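Local structure of GDP-6-deoxy-D-mannose reductase (6X3B) at residues V191-I199 and I255-A266. The protein probably reduces GDP-4-dehydro-6-deoxy-D-mannose to GDP-rhamnose with NADPH, a step in making the lipopolysaccharide O-antigen of Pseudomonas aeruginosa. Numbering follows the deposited sequence.
Sequences VIASAARQI and IRELIELLADIA
Residues 191-199 and 255-266 form a knobs-into-holes helix pair in the small C-terminal lobe of an extended short-chain dehydrogenase/reductase fold. This lobe is the part that, in relatives, binds the nucleotide sugar. The pairing lies away from the Rossmann core; the side chain of Ile-192 is about 10 Å from the bound NADPH. The two helices run the same way, with axes 10.1 Å apart at closest approach and crossing at -24°. The interface is apolar and almost wholly buried.

Each helix supplies one clear knob. Ile-192 enters the hole made by Ile-255, Leu-258, Ile-259 and Leu-262. With CG1 anti to the carbonyl carbon (chi1 -66°) and chi2 at -50°, its CD1 is carried into the hole. Ile-192 CD1 lies 3.7 Å from Leu-258 CB, and the two side chains cross at about a right angle. In return, Leu-262 sits among Ile-192, Ala-195, Ala-196 and Ile-199. Its two methyls divide the work: Leu-262 CD1 is 4.0 Å from Ala-195 CB, while Leu-262 CD2 faces Ala-196 CB. The two short alanine side chains let the leucine branch come close to the backbone, with Leu-262 CD1 3.9 Å from Ala-196 N.

Leu-211 of strand 210-213 touches both Ala-195 and Ile-259. Helix 306-320 also packs here, through Ile-313 on Ala-196 and Ile-306 on Leu-258.

At the N-terminal ends, Val-191 CG1 meets Ile-255 CG2 at 3.6 Å. Further along both helices, Ile-199 uses two branches. Ile-199 CD1 rests 3.8 Å from Leu-262 CB, and Ile-199 CG2 presses on Ala-266 CB at 3.4 Å, tighter than usual van der Waals contact.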
loop_
_atom_site.group_PDB
_atom_site.type_symbol
_atom_site.label_atom_id
_atom_site.label_comp_id
_atom_site.label_asym_id
_atom_site.label_seq_id
_atom_site.Cartn_x
_atom_site.Cartn_y
_atom_site.Cartn_z
ATOM N N VAL A 191 -6.446 -0.185 -26.385
ATOM C CA VAL A 191 -7.164 0.233 -27.592
ATOM C C VAL A 191 -6.193 0.629 -28.706
ATOM O O VAL A 191 -6.441 0.355 -29.886
ATOM C CB VAL A 191 -8.157 1.370 -27.266
ATOM C CG1 VAL A 191 -7.430 2.626 -26.831
ATOM C CG2 VAL A 191 -9.073 1.651 -28.471
ATOM N N ILE A 192 -5.074 1.271 -28.362
ATOM C CA ILE A 192 -4.152 1.703 -29.410
ATOM C C ILE A 192 -3.445 0.508 -30.023
ATOM O O ILE A 192 -3.258 0.441 -31.243
ATOM C CB ILE A 192 -3.144 2.732 -28.871
ATOM C CG1 ILE A 192 -3.868 4.021 -28.482
ATOM C CG2 ILE A 192 -2.068 3.002 -29.934
ATOM C CD1 ILE A 192 -4.800 4.561 -29.570
ATOM N N ALA A 193 -3.038 -0.452 -29.197
ATOM C CA ALA A 193 -2.418 -1.656 -29.736
ATOM C C ALA A 193 -3.406 -2.431 -30.599
ATOM O O ALA A 193 -3.058 -2.906 -31.683
ATOM C CB ALA A 193 -1.878 -2.525 -28.597
ATOM N N SER A 194 -4.652 -2.550 -30.148
ATOM C CA SER A 194 -5.646 -3.270 -30.938
ATOM C C SER A 194 -5.949 -2.543 -32.244
ATOM O O SER A 194 -6.104 -3.179 -33.294
ATOM C CB SER A 194 -6.923 -3.452 -30.119
ATOM O OG SER A 194 -7.979 -3.933 -30.929
ATOM N N ALA A 195 -6.058 -1.211 -32.190
ATOM C CA ALA A 195 -6.320 -0.426 -33.393
ATOM C C ALA A 195 -5.210 -0.610 -34.417
ATOM O O ALA A 195 -5.481 -0.767 -35.614
ATOM C CB ALA A 195 -6.482 1.061 -33.035
ATOM N N ALA A 196 -3.951 -0.595 -33.966
ATOM C CA ALA A 196 -2.835 -0.801 -34.886
ATOM C C ALA A 196 -2.890 -2.190 -35.507
ATOM O O ALA A 196 -2.710 -2.345 -36.723
ATOM C CB ALA A 196 -1.504 -0.592 -34.170
ATOM N N ARG A 197 -3.116 -3.219 -34.687
ATOM C CA ARG A 197 -3.199 -4.572 -35.228
ATOM C C ARG A 197 -4.272 -4.653 -36.307
ATOM O O ARG A 197 -4.021 -5.146 -37.411
ATOM C CB ARG A 197 -3.472 -5.582 -34.109
ATOM C CG ARG A 197 -3.487 -7.036 -34.586
ATOM C CD ARG A 197 -3.990 -7.976 -33.495
ATOM N NE ARG A 197 -5.276 -7.527 -32.982
ATOM C CZ ARG A 197 -6.449 -7.840 -33.529
ATOM N NH1 ARG A 197 -6.492 -8.623 -34.602
ATOM N NH2 ARG A 197 -7.576 -7.373 -33.001
ATOM N N GLN A 198 -5.462 -4.113 -36.023
ATOM C CA GLN A 198 -6.561 -4.199 -36.976
ATOM C C GLN A 198 -6.276 -3.409 -38.247
ATOM O O GLN A 198 -6.660 -3.826 -39.343
ATOM C CB GLN A 198 -7.845 -3.716 -36.316
ATOM C CG GLN A 198 -8.386 -4.717 -35.312
ATOM C CD GLN A 198 -9.733 -4.304 -34.766
ATOM O OE1 GLN A 198 -10.754 -4.431 -35.442
ATOM N NE2 GLN A 198 -9.740 -3.780 -33.542
ATOM N N ILE A 199 -5.637 -2.250 -38.123
ATOM C CA ILE A 199 -5.359 -1.441 -39.302
ATOM C C ILE A 199 -4.321 -2.124 -40.188
ATOM O O ILE A 199 -4.425 -2.092 -41.419
ATOM C CB ILE A 199 -4.922 -0.033 -38.870
ATOM C CG1 ILE A 199 -6.128 0.736 -38.333
ATOM C CG2 ILE A 199 -4.269 0.694 -40.021
ATOM C CD1 ILE A 199 -5.786 2.037 -37.695
ATOM N N ILE A 255 -7.615 9.531 -27.573
ATOM C CA ILE A 255 -7.568 8.221 -28.221
ATOM C C ILE A 255 -7.995 8.319 -29.682
ATOM O O ILE A 255 -7.375 7.716 -30.570
ATOM C CB ILE A 255 -8.441 7.212 -27.452
ATOM C CG1 ILE A 255 -7.988 7.090 -25.997
ATOM C CG2 ILE A 255 -8.431 5.865 -28.147
ATOM C CD1 ILE A 255 -6.486 7.123 -25.813
ATOM N N ARG A 256 -9.052 9.091 -29.954
ATOM C CA ARG A 256 -9.574 9.187 -31.313
ATOM C C ARG A 256 -8.553 9.802 -32.264
ATOM O O ARG A 256 -8.411 9.355 -33.413
ATOM C CB ARG A 256 -10.868 10.006 -31.315
ATOM C CG ARG A 256 -11.389 10.306 -32.706
ATOM C CD ARG A 256 -12.592 11.217 -32.650
ATOM N NE ARG A 256 -13.664 10.639 -31.848
ATOM C CZ ARG A 256 -14.514 9.709 -32.278
ATOM N NH1 ARG A 256 -14.431 9.246 -33.518
ATOM N NH2 ARG A 256 -15.458 9.247 -31.467
ATOM N N GLU A 257 -7.840 10.835 -31.808
ATOM C CA GLU A 257 -6.810 11.452 -32.636
ATOM C C GLU A 257 -5.646 10.502 -32.880
ATOM O O GLU A 257 -5.064 10.502 -33.969
ATOM C CB GLU A 257 -6.322 12.751 -31.997
ATOM C CG GLU A 257 -7.358 13.878 -32.080
ATOM C CD GLU A 257 -6.901 15.170 -31.414
ATOM O OE1 GLU A 257 -5.695 15.300 -31.116
ATOM O OE2 GLU A 257 -7.757 16.055 -31.191
ATOM N N LEU A 258 -5.288 9.677 -31.891
ATOM C CA LEU A 258 -4.268 8.661 -32.139
ATOM C C LEU A 258 -4.734 7.650 -33.182
ATOM O O LEU A 258 -3.958 7.262 -34.063
ATOM C CB LEU A 258 -3.895 7.951 -30.841
ATOM C CG LEU A 258 -3.237 8.836 -29.794
ATOM C CD1 LEU A 258 -2.878 8.042 -28.549
ATOM C CD2 LEU A 258 -1.997 9.430 -30.420
ATOM N N ILE A 259 -5.995 7.206 -33.099
ATOM C CA ILE A 259 -6.512 6.267 -34.099
ATOM C C ILE A 259 -6.483 6.892 -35.489
ATOM O O ILE A 259 -6.109 6.238 -36.474
ATOM C CB ILE A 259 -7.930 5.802 -33.731
ATOM C CG1 ILE A 259 -7.896 4.866 -32.527
ATOM C CG2 ILE A 259 -8.590 5.080 -34.912
ATOM C CD1 ILE A 259 -9.293 4.628 -31.931
ATOM N N GLU A 260 -6.884 8.161 -35.594
ATOM C CA GLU A 260 -6.828 8.853 -36.874
ATOM C C GLU A 260 -5.396 8.942 -37.398
ATOM O O GLU A 260 -5.160 8.764 -38.599
ATOM C CB GLU A 260 -7.450 10.243 -36.745
ATOM C CG GLU A 260 -8.993 10.193 -36.706
ATOM C CD GLU A 260 -9.609 11.524 -36.344
ATOM O OE1 GLU A 260 -10.254 12.152 -37.220
ATOM O OE2 GLU A 260 -9.445 11.946 -35.177
ATOM N N LEU A 261 -4.427 9.209 -36.513
ATOM C CA LEU A 261 -3.035 9.267 -36.951
ATOM C C LEU A 261 -2.532 7.894 -37.387
ATOM O O LEU A 261 -1.744 7.794 -38.334
ATOM C CB LEU A 261 -2.151 9.851 -35.844
ATOM C CG LEU A 261 -0.666 10.064 -36.173
ATOM C CD1 LEU A 261 -0.514 10.927 -37.417
ATOM C CD2 LEU A 261 0.075 10.707 -34.986
ATOM N N LEU A 262 -2.979 6.824 -36.726
ATOM C CA LEU A 262 -2.632 5.483 -37.192
ATOM C C LEU A 262 -3.141 5.247 -38.614
ATOM O O LEU A 262 -2.399 4.775 -39.478
ATOM C CB LEU A 262 -3.197 4.426 -36.245
ATOM C CG LEU A 262 -2.419 4.069 -34.974
ATOM C CD1 LEU A 262 -3.323 3.211 -34.079
ATOM C CD2 LEU A 262 -1.130 3.332 -35.284
ATOM N N ALA A 263 -4.421 5.548 -38.863
ATOM C CA ALA A 263 -4.985 5.413 -40.205
ATOM C C ALA A 263 -4.204 6.234 -41.220
ATOM O O ALA A 263 -3.920 5.758 -42.326
ATOM C CB ALA A 263 -6.456 5.835 -40.203
ATOM N N ASP A 264 -3.847 7.469 -40.860
ATOM C CA ASP A 264 -3.077 8.320 -41.763
ATOM C C ASP A 264 -1.721 7.696 -42.077
ATOM O O ASP A 264 -1.305 7.631 -43.242
ATOM C CB ASP A 264 -2.913 9.716 -41.146
ATOM C CG ASP A 264 -2.404 10.744 -42.144
ATOM O OD1 ASP A 264 -2.508 10.498 -43.364
ATOM O OD2 ASP A 264 -1.892 11.801 -41.712
ATOM N N ILE A 265 -1.019 7.220 -41.047
ATOM C CA ILE A 265 0.280 6.586 -41.269
ATOM C C ILE A 265 0.126 5.359 -42.159
ATOM O O ILE A 265 0.971 5.083 -43.022
ATOM C CB ILE A 265 0.934 6.231 -39.924
ATOM C CG1 ILE A 265 1.299 7.511 -39.160
ATOM C CG2 ILE A 265 2.201 5.358 -40.122
ATOM C CD1 ILE A 265 1.508 7.283 -37.649
ATOM N N ALA A 266 -0.956 4.607 -41.969
ATOM C CA ALA A 266 -1.166 3.363 -42.699
ATOM C C ALA A 266 -1.674 3.579 -44.118
ATOM O O ALA A 266 -1.717 2.615 -44.892
ATOM C CB ALA A 266 -2.147 2.482 -41.933
#